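Local coordinates for protein endonuclease EndoMS (Thermococcus kodakarensis KOD1, PDB 5GKE) that acts as a mismatch restriction endonuclease on double-stranded DNA and is predicted to cut single-stranded ends of branched DNA, at residues Lys38-Arg44 against Pro101-Val107; Gln78-Val84 against Val95-Arg99. The protein carries 1 engineered substitution. All coordinates share one frame; numbering follows the deposited sequence.

How the contacts relate
Both contacts lie in the N-terminal PH-like domain and reach the same antiparallel sheet, with centres about 9 Å apart. Contact 1 pairs strand 30-42 with strand 103-109. Contact 2 joins the loop that follows strand 76-78 to strand 92-98. Strands 92-98 and 103-109 are successive in the chain and neighbours in the sheet, so the contacts touch directly. Salt bridge E103-R98 links them, and T104 packs on I97. Along the chain, contact 2 is nested within the loop closed by contact 1. Together they line one DNA site: nucleotide DG8 of chain D reaches Y41, R44 and E103 of contact 1 and Q78 and P79 of contact 2.

Contact 1. Residues Lys38-Arg44 against Pro101-Val107; sequences KVHYDGR and PRETLEV. With nucleotides of chain D.
E103 and Y41 meet through the tyrosine hydroxyl, which donates to E103 OE1 at 2.6 Å between OH and OE1. The carboxylate oxygen sits at the ring edge and is approached nearly along its C-O axis. The same OE1 takes two more bonds, from R44 N and, as a salt bridge from above the carboxylate plane, from R44 NE at 2.9 Å. The R44 chain bends at its third torsion (chi3 -68°), which turns NE to E103. R44 NH2 bonds DG8 N3 (2.9 Å) and DG10 OP1 (3.0 Å), and R44 NH1 bonds DG10 OP2, both nucleotides of chain D. E103 OE2 accepts from N2 of DG8 of chain D at 2.9 Å and also pairs with R98, modelled very close.

With CG anti to the backbone N (chi1 159°), the Y41 ring reaches toward E103. Its face meets the guanine of DG8 of chain D, whose C5 lies 3.3 Å above the ring plane, offset toward the rim. A leucine in place of Y41 would probably leave this base without its aromatic cover and E103 OE1 without one of its three donors. L105 CD1 touches Y41 CB and V39 CG1 on the sheet face that also carries V107.

On the other face, H40 lies across E106, but their polar ends turn to E48 and R89. R102, poorly ordered, reaches D42 through a long salt bridge to OD2 and a weak bond to D42 O.

H40-E106 and D42-T104 are hydrogen-bonded pairs. The end of this antiparallel ladder forms a guanine-binding site in the PH-like domain.

Contact 2. Residues Gln78-Val84 against Val95-Arg99; sequences QPPGSRV and VSIRR. With nucleotides of chain D.
R83 O accepts from I97 N at 2.8 Å, and S96 CA also approaches it through a CA-H...O contact. The return bond runs from R83 N to I97 O, 3.0 Å long. The two make a single antiparallel bridge, a hydrogen-bonded pair. S82 CA adds a further CA-H...O contact to I97 O.

Before the bridge, P79 to S82 form a type II beta turn. G81 holds its third position, at backbone angles where a side chain would press on the carbonyl O of P80. S82 OG donates back to P79 O across the turn at 3.1 Å, nearly end-on to the carbonyl. S82 CB rests on S96 OG. That hydroxyl is buried against S82 CB and Q78 CG, which lies 3.3 Å from S96 OG, and it has no polar partner in the model. V84 CG2 packs beside S96 CB.

Q78 bends at its second torsion (chi2 -82°). This brings its amide alongside R98 CB, with NE2 making a weak bond to S96 O. The amide plane stands 82° from that of the R98 guanidinium. Q78 OE1 faces N2 of DG8 of chain D, but the modelled distance is too short for the bond to be judged.

R98 runs extended from CG to NE and passes P79 at about a right angle. P79 CG sits 3.4 Å above the centre of one guanidinium face. R98 NH1 is turned to E103, modelled too close for its geometry to be judged, and lies close to the R44 guanidinium. P79 and P80 also pack on phosphates of the bound DNA.

The chemistry is thus split. Backbone bonds fix the loop to the strand. P79 over one face and E103 at NH1 probably hold the R98 guanidinium near DG8 of chain D. The E103 carboxylate is likely to offset the two neighbouring arginine charges.

Contact 1. Residues Lys38-Arg44 against Pro101-Val107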
loop_
_atom_site.group_PDB
_atom_site.type_symbol
_atom_site.label_atom_id
_atom_site.label_comp_id
_atom_site.label_asym_id
_atom_site.label_seq_id
_atom_site.Cartn_x
_atom_site.Cartn_y
_atom_site.Cartn_z
ATOM N N LYS A 38 10.106 3.751 -21.815
ATOM C CA LYS A 38 8.656 3.864 -21.863
ATOM C C LYS A 38 8.065 2.643 -21.146
ATOM O O LYS A 38 8.668 1.562 -21.153
ATOM C CB LYS A 38 8.157 3.928 -23.309
ATOM C CG LYS A 38 8.558 5.170 -24.103
ATOM C CD LYS A 38 8.197 4.940 -25.560
ATOM C CE LYS A 38 8.327 6.184 -26.414
ATOM N NZ LYS A 38 7.984 5.840 -27.825
ATOM N N VAL A 39 6.901 2.794 -20.522
ATOM C CA VAL A 39 6.312 1.669 -19.810
ATOM C C VAL A 39 4.860 1.430 -20.229
ATOM O O VAL A 39 4.028 2.339 -20.238
ATOM C CB VAL A 39 6.382 1.860 -18.282
ATOM C CG1 VAL A 39 5.860 0.599 -17.566
ATOM C CG2 VAL A 39 7.816 2.141 -17.851
ATOM N N HIS A 40 4.562 0.192 -20.582
ATOM C CA HIS A 40 3.225 -0.158 -21.033
ATOM C C HIS A 40 2.714 -1.229 -20.082
ATOM O O HIS A 40 3.384 -2.240 -19.870
ATOM C CB HIS A 40 3.250 -0.624 -22.491
ATOM C CG HIS A 40 4.187 0.167 -23.355
ATOM N ND1 HIS A 40 3.882 1.426 -23.822
ATOM C CD2 HIS A 40 5.434 -0.117 -23.811
ATOM C CE1 HIS A 40 4.899 1.885 -24.537
ATOM N NE2 HIS A 40 5.852 0.970 -24.543
ATOM N N TYR A 41 1.570 -0.978 -19.449
ATOM C CA TYR A 41 1.027 -1.933 -18.482
ATOM C C TYR A 41 -0.414 -2.329 -18.832
ATOM O O TYR A 41 -1.262 -1.483 -19.103
ATOM C CB TYR A 41 1.104 -1.365 -17.045
ATOM C CG TYR A 41 0.130 -2.037 -16.107
ATOM C CD1 TYR A 41 0.316 -3.360 -15.711
ATOM C CD2 TYR A 41 -1.003 -1.365 -15.656
ATOM C CE1 TYR A 41 -0.597 -3.995 -14.890
ATOM C CE2 TYR A 41 -1.922 -1.986 -14.831
ATOM C CZ TYR A 41 -1.723 -3.302 -14.454
ATOM O OH TYR A 41 -2.642 -3.911 -13.621
ATOM N N ASP A 42 -0.679 -3.626 -18.851
ATOM C CA ASP A 42 -2.031 -4.111 -19.092
ATOM C C ASP A 42 -2.350 -5.330 -18.241
ATOM O O ASP A 42 -1.661 -6.357 -18.315
ATOM C CB ASP A 42 -2.228 -4.439 -20.570
ATOM C CG ASP A 42 -3.705 -4.620 -20.940
ATOM O OD1 ASP A 42 -4.589 -4.130 -20.193
ATOM O OD2 ASP A 42 -3.977 -5.251 -21.981
ATOM N N GLY A 43 -3.461 -5.257 -17.519
ATOM C CA GLY A 43 -3.696 -6.137 -16.388
ATOM C C GLY A 43 -4.974 -5.708 -15.698
ATOM O O GLY A 43 -5.941 -5.327 -16.353
ATOM N N ARG A 44 -4.997 -5.838 -14.379
ATOM C CA ARG A 44 -6.106 -5.367 -13.568
ATOM C C ARG A 44 -6.588 -3.981 -14.009
ATOM O O ARG A 44 -7.798 -3.709 -14.101
ATOM C CB ARG A 44 -5.682 -5.351 -12.097
ATOM C CG ARG A 44 -5.558 -6.741 -11.494
ATOM C CD ARG A 44 -5.001 -6.686 -10.097
ATOM N NE ARG A 44 -3.609 -6.262 -10.124
ATOM C CZ ARG A 44 -2.833 -6.155 -9.049
ATOM N NH1 ARG A 44 -3.313 -6.444 -7.844
ATOM N NH2 ARG A 44 -1.576 -5.756 -9.179
ATOM N N PRO A 101 -4.052 -12.684 -11.581
ATOM C CA PRO A 101 -4.730 -12.478 -12.860
ATOM C C PRO A 101 -3.732 -12.281 -13.969
ATOM O O PRO A 101 -2.535 -12.174 -13.695
ATOM C CB PRO A 101 -5.535 -11.202 -12.633
ATOM C CG PRO A 101 -4.747 -10.446 -11.609
ATOM C CD PRO A 101 -4.038 -11.473 -10.747
ATOM N N ARG A 102 -4.219 -12.199 -15.199
ATOM C CA ARG A 102 -3.329 -11.985 -16.310
ATOM C C ARG A 102 -2.894 -10.533 -16.313
ATOM O O ARG A 102 -3.723 -9.628 -16.388
ATOM C CB ARG A 102 -3.990 -12.351 -17.636
ATOM C CG ARG A 102 -2.960 -12.789 -18.688
ATOM C CD ARG A 102 -3.258 -12.235 -20.097
ATOM N NE ARG A 102 -3.705 -10.829 -20.161
ATOM C CZ ARG A 102 -2.905 -9.755 -20.176
ATOM N NH1 ARG A 102 -1.587 -9.884 -20.095
ATOM N NH2 ARG A 102 -3.428 -8.535 -20.262
ATOM N N GLU A 103 -1.585 -10.329 -16.221
ATOM C CA GLU A 103 -1.004 -8.999 -16.272
ATOM C C GLU A 103 0.319 -9.013 -17.030
ATOM O O GLU A 103 1.159 -9.882 -16.797
ATOM C CB GLU A 103 -0.788 -8.463 -14.858
ATOM C CG GLU A 103 -2.060 -8.342 -14.033
ATOM C CD GLU A 103 -1.881 -7.469 -12.806
ATOM O OE1 GLU A 103 -2.428 -6.339 -12.796
ATOM O OE2 GLU A 103 -1.200 -7.918 -11.852
ATOM N N THR A 104 0.511 -8.049 -17.925
ATOM C CA THR A 104 1.810 -7.850 -18.551
ATOM C C THR A 104 2.319 -6.437 -18.301
ATOM O O THR A 104 1.558 -5.470 -18.350
ATOM C CB THR A 104 1.783 -8.117 -20.069
ATOM O OG1 THR A 104 0.684 -7.423 -20.666
ATOM C CG2 THR A 104 1.643 -9.583 -20.343
ATOM N N LEU A 105 3.616 -6.340 -18.016
ATOM C CA LEU A 105 4.281 -5.066 -17.808
ATOM C C LEU A 105 5.411 -4.897 -18.822
ATOM O O LEU A 105 6.396 -5.571 -18.744
ATOM C CB LEU A 105 4.829 -4.999 -16.373
ATOM C CG LEU A 105 5.499 -3.697 -15.946
ATOM C CD1 LEU A 105 4.557 -2.541 -16.222
ATOM C CD2 LEU A 105 5.874 -3.737 -14.477
ATOM N N GLU A 106 5.312 -3.992 -19.775
ATOM C CA GLU A 106 6.405 -3.908 -20.742
ATOM C C GLU A 106 7.285 -2.695 -20.509
ATOM O O GLU A 106 6.792 -1.556 -20.477
ATOM C CB GLU A 106 5.862 -3.882 -22.169
ATOM C CG GLU A 106 5.454 -5.237 -22.686
ATOM C CD GLU A 106 5.051 -5.203 -24.140
ATOM O OE1 GLU A 106 4.616 -4.129 -24.612
ATOM O OE2 GLU A 106 5.168 -6.248 -24.813
ATOM N N VAL A 107 8.587 -2.925 -20.348
ATOM C CA VAL A 107 9.500 -1.792 -20.227
ATOM C C VAL A 107 10.440 -1.724 -21.416
ATOM O O VAL A 107 11.374 -2.525 -21.536
ATOM C CB VAL A 107 10.331 -1.842 -18.938
ATOM C CG1 VAL A 107 11.216 -0.611 -18.844
ATOM C CG2 VAL A 107 9.434 -1.931 -17.735
ATOM P P DG D 8 -3.880 2.087 -8.933
ATOM O OP1 DG D 8 -2.429 2.394 -8.851
ATOM O OP2 DG D 8 -4.811 3.148 -9.388
ATOM O "O5'" DG D 8 -4.043 0.826 -9.893
ATOM C "C5'" DG D 8 -5.316 0.264 -10.127
ATOM C "C4'" DG D 8 -5.235 -1.246 -10.146
ATOM O "O4'" DG D 8 -4.286 -1.650 -11.154
ATOM C "C3'" DG D 8 -4.755 -1.881 -8.841
ATOM O "O3'" DG D 8 -5.382 -3.127 -8.644
ATOM C "C2'" DG D 8 -3.259 -2.050 -9.064
ATOM C "C1'" DG D 8 -3.202 -2.343 -10.555
ATOM N N9 DG D 8 -1.966 -1.874 -11.160
ATOM C C8 DG D 8 -1.640 -0.575 -11.456
ATOM N N7 DG D 8 -0.456 -0.444 -11.974
ATOM C C5 DG D 8 0.037 -1.742 -12.018
ATOM C C6 DG D 8 1.278 -2.222 -12.484
ATOM O O6 DG D 8 2.219 -1.572 -12.960
ATOM N N1 DG D 8 1.381 -3.603 -12.349
ATOM C C2 DG D 8 0.402 -4.420 -11.829
ATOM N N2 DG D 8 0.683 -5.729 -11.788
ATOM N N3 DG D 8 -0.769 -3.982 -11.387
ATOM C C4 DG D 8 -0.879 -2.633 -11.512
ATOM P P DG D 10 -0.835 -5.339 -5.340
ATOM O OP1 DG D 10 -0.079 -5.508 -6.606
ATOM O OP2 DG D 10 -2.008 -6.192 -5.049
ATOM O "O5'" DG D 10 0.120 -5.472 -4.064
ATOM C "C5'" DG D 10 1.325 -4.728 -3.993
ATOM C "C4'" DG D 10 1.911 -4.793 -2.597
ATOM O "O4'" DG D 10 0.918 -4.386 -1.629
ATOM C "C3'" DG D 10 2.384 -6.166 -2.140
ATOM O "O3'" DG D 10 3.473 -6.002 -1.250
ATOM C "C2'" DG D 10 1.159 -6.721 -1.420
ATOM C "C1'" DG D 10 0.612 -5.464 -0.762
ATOM N N9 DG D 10 -0.834 -5.479 -0.563
ATOM C C8 DG D 10 -1.809 -5.550 -1.534
ATOM N N7 DG D 10 -3.025 -5.524 -1.051
ATOM C C5 DG D 10 -2.839 -5.426 0.322
ATOM C C6 DG D 10 -3.782 -5.357 1.369
ATOM O O6 DG D 10 -5.016 -5.371 1.294
ATOM N N1 DG D 10 -3.165 -5.267 2.612
ATOM C C2 DG D 10 -1.804 -5.248 2.815
ATOM N N2 DG D 10 -1.389 -5.158 4.088
ATOM N N3 DG D 10 -0.911 -5.307 1.843
ATOM C C4 DG D 10 -1.493 -5.393 0.632
ATOM P P DT D 9 -6.404 -3.311 -7.429
ATOM O OP1 DT D 9 -6.644 -4.767 -7.274
ATOM O OP2 DT D 9 -7.508 -2.355 -7.663
ATOM O "O5'" DT D 9 -5.605 -2.772 -6.156
ATOM C "C5'" DT D 9 -4.555 -3.543 -5.607
ATOM C "C4'" DT D 9 -3.368 -2.674 -5.223
ATOM O "O4'" DT D 9 -3.808 -1.589 -4.382
ATOM C "C3'" DT D 9 -2.301 -3.413 -4.440
ATOM O "O3'" DT D 9 -1.294 -3.812 -5.314
ATOM C "C2'" DT D 9 -1.784 -2.388 -3.447
ATOM C "C1'" DT D 9 -2.965 -1.452 -3.258
ATOM N N1 DT D 9 -3.776 -1.692 -2.017
ATOM C C2 DT D 9 -3.159 -1.699 -0.778
ATOM O O2 DT D 9 -1.968 -1.548 -0.618
ATOM N N3 DT D 9 -3.998 -1.895 0.279
ATOM C C4 DT D 9 -5.368 -2.062 0.239
ATOM O O4 DT D 9 -6.036 -2.221 1.256
ATOM C C5 DT D 9 -5.961 -2.033 -1.078
ATOM C C7 DT D 9 -7.450 -2.212 -1.239
ATOM C C6 DT D 9 -5.147 -1.842 -2.132
#

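Contact 2. Residues Gln78-Val84 against Val95-Arg99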
loop_
_atom_site.group_PDB
_atom_site.type_symbol
_atom_site.label_atom_id
_atom_site.label_comp_id
_atom_site.label_asym_id
_atom_site.label_seq_id
_atom_site.Cartn_x
_atom_site.Cartn_y
_atom_site.Cartn_z
ATOM N N GLN A 78 5.297 -5.106 -10.925
ATOM C CA GLN A 78 4.630 -6.384 -10.769
ATOM C C GLN A 78 4.999 -6.944 -9.410
ATOM O O GLN A 78 6.131 -6.808 -8.974
ATOM C CB GLN A 78 5.026 -7.365 -11.872
ATOM C CG GLN A 78 4.394 -7.105 -13.220
ATOM C CD GLN A 78 2.983 -7.661 -13.328
ATOM O OE1 GLN A 78 2.099 -7.303 -12.546
ATOM N NE2 GLN A 78 2.763 -8.539 -14.315
ATOM N N PRO A 79 4.037 -7.572 -8.735
ATOM C CA PRO A 79 4.227 -8.251 -7.448
ATOM C C PRO A 79 4.943 -9.601 -7.615
ATOM O O PRO A 79 5.019 -10.097 -8.738
ATOM C CB PRO A 79 2.793 -8.411 -6.935
ATOM C CG PRO A 79 1.961 -8.452 -8.170
ATOM C CD PRO A 79 2.622 -7.529 -9.142
ATOM N N PRO A 80 5.468 -10.183 -6.516
ATOM C CA PRO A 80 6.201 -11.456 -6.557
ATOM C C PRO A 80 5.463 -12.503 -7.382
ATOM O O PRO A 80 4.246 -12.524 -7.342
ATOM C CB PRO A 80 6.225 -11.895 -5.093
ATOM C CG PRO A 80 6.118 -10.674 -4.328
ATOM C CD PRO A 80 5.288 -9.710 -5.134
ATOM N N GLY A 81 6.179 -13.345 -8.114
ATOM C CA GLY A 81 5.536 -14.344 -8.941
ATOM C C GLY A 81 5.496 -14.053 -10.431
ATOM O O GLY A 81 5.344 -14.967 -11.233
ATOM N N SER A 82 5.632 -12.793 -10.819
ATOM C CA SER A 82 5.836 -12.495 -12.221
ATOM C C SER A 82 7.063 -13.205 -12.770
ATOM O O SER A 82 8.025 -13.437 -12.041
ATOM C CB SER A 82 5.974 -11.007 -12.413
ATOM O OG SER A 82 4.844 -10.409 -11.837
ATOM N N ARG A 83 6.992 -13.596 -14.042
ATOM C CA ARG A 83 8.129 -14.158 -14.764
ATOM C C ARG A 83 8.603 -13.080 -15.691
ATOM O O ARG A 83 7.801 -12.513 -16.421
ATOM C CB ARG A 83 7.772 -15.397 -15.588
ATOM C CG ARG A 83 7.373 -16.649 -14.837
ATOM C CD ARG A 83 7.174 -17.810 -15.839
ATOM N NE ARG A 83 6.716 -19.051 -15.209
ATOM C CZ ARG A 83 7.516 -19.929 -14.605
ATOM N NH1 ARG A 83 8.825 -19.709 -14.534
ATOM N NH2 ARG A 83 7.008 -21.028 -14.060
ATOM N N VAL A 84 9.897 -12.803 -15.684
ATOM C CA VAL A 84 10.404 -11.723 -16.502
ATOM C C VAL A 84 11.351 -12.283 -17.547
ATOM O O VAL A 84 11.939 -13.353 -17.376
ATOM C CB VAL A 84 11.115 -10.661 -15.642
ATOM C CG1 VAL A 84 12.436 -11.180 -15.178
ATOM C CG2 VAL A 84 11.305 -9.381 -16.416
ATOM N N VAL A 95 9.865 -7.707 -19.977
ATOM C CA VAL A 95 8.458 -8.046 -20.135
ATOM C C VAL A 95 7.699 -8.435 -18.860
ATOM O O VAL A 95 6.652 -7.856 -18.620
ATOM C CB VAL A 95 8.263 -9.101 -21.221
ATOM C CG1 VAL A 95 6.844 -9.609 -21.214
ATOM C CG2 VAL A 95 8.513 -8.445 -22.575
ATOM N N SER A 96 8.086 -9.433 -18.084
ATOM C CA SER A 96 7.288 -9.643 -16.837
ATOM C C SER A 96 5.767 -9.946 -16.999
ATOM O O SER A 96 4.921 -9.039 -16.992
ATOM C CB SER A 96 7.425 -8.455 -15.886
ATOM O OG SER A 96 6.842 -8.782 -14.637
ATOM N N ILE A 97 5.447 -11.208 -17.248
ATOM C CA ILE A 97 4.067 -11.683 -17.297
ATOM C C ILE A 97 3.584 -12.239 -15.949
ATOM O O ILE A 97 4.330 -12.879 -15.218
ATOM C CB ILE A 97 3.923 -12.765 -18.384
ATOM C CG1 ILE A 97 4.008 -12.115 -19.765
ATOM C CG2 ILE A 97 2.625 -13.547 -18.229
ATOM C CD1 ILE A 97 4.159 -13.104 -20.913
ATOM N N ARG A 98 2.328 -11.979 -15.612
ATOM C CA ARG A 98 1.746 -12.550 -14.408
ATOM C C ARG A 98 0.534 -13.388 -14.791
ATOM O O ARG A 98 -0.235 -13.055 -15.725
ATOM C CB ARG A 98 1.363 -11.441 -13.431
ATOM C CG ARG A 98 1.040 -11.875 -12.035
ATOM C CD ARG A 98 0.677 -10.647 -11.200
ATOM N NE ARG A 98 0.045 -11.006 -9.928
ATOM C CZ ARG A 98 -0.843 -10.243 -9.298
ATOM N NH1 ARG A 98 -1.197 -9.085 -9.831
ATOM N NH2 ARG A 98 -1.374 -10.626 -8.138
ATOM N N ARG A 99 0.374 -14.496 -14.086
ATOM C CA ARG A 99 -0.801 -15.332 -14.284
ATOM C C ARG A 99 -1.698 -15.229 -13.050
ATOM O O ARG A 99 -1.202 -15.176 -11.923
ATOM C CB ARG A 99 -0.379 -16.774 -14.545
ATOM C CG ARG A 99 -0.948 -17.377 -15.808
ATOM C CD ARG A 99 -0.064 -18.529 -16.287
ATOM N NE ARG A 99 -0.217 -18.771 -17.720
ATOM C CZ ARG A 99 0.696 -19.361 -18.488
ATOM N NH1 ARG A 99 1.847 -19.778 -17.968
ATOM N NH2 ARG A 99 0.452 -19.532 -19.783
ATOM P P DG D 8 -3.880 2.087 -8.933
ATOM O OP1 DG D 8 -2.429 2.394 -8.851
ATOM O OP2 DG D 8 -4.811 3.148 -9.388
ATOM O "O5'" DG D 8 -4.043 0.826 -9.893
ATOM C "C5'" DG D 8 -5.316 0.264 -10.127
ATOM C "C4'" DG D 8 -5.235 -1.246 -10.146
ATOM O "O4'" DG D 8 -4.286 -1.650 -11.154
ATOM C "C3'" DG D 8 -4.755 -1.881 -8.841
ATOM O "O3'" DG D 8 -5.382 -3.127 -8.644
ATOM C "C2'" DG D 8 -3.259 -2.050 -9.064
ATOM C "C1'" DG D 8 -3.202 -2.343 -10.555
ATOM N N9 DG D 8 -1.966 -1.874 -11.160
ATOM C C8 DG D 8 -1.640 -0.575 -11.456
ATOM N N7 DG D 8 -0.456 -0.444 -11.974
ATOM C C5 DG D 8 0.037 -1.742 -12.018
ATOM C C6 DG D 8 1.278 -2.222 -12.484
ATOM O O6 DG D 8 2.219 -1.572 -12.960
ATOM N N1 DG D 8 1.381 -3.603 -12.349
ATOM C C2 DG D 8 0.402 -4.420 -11.829
ATOM N N2 DG D 8 0.683 -5.729 -11.788
ATOM N N3 DG D 8 -0.769 -3.982 -11.387
ATOM C C4 DG D 8 -0.879 -2.633 -11.512
#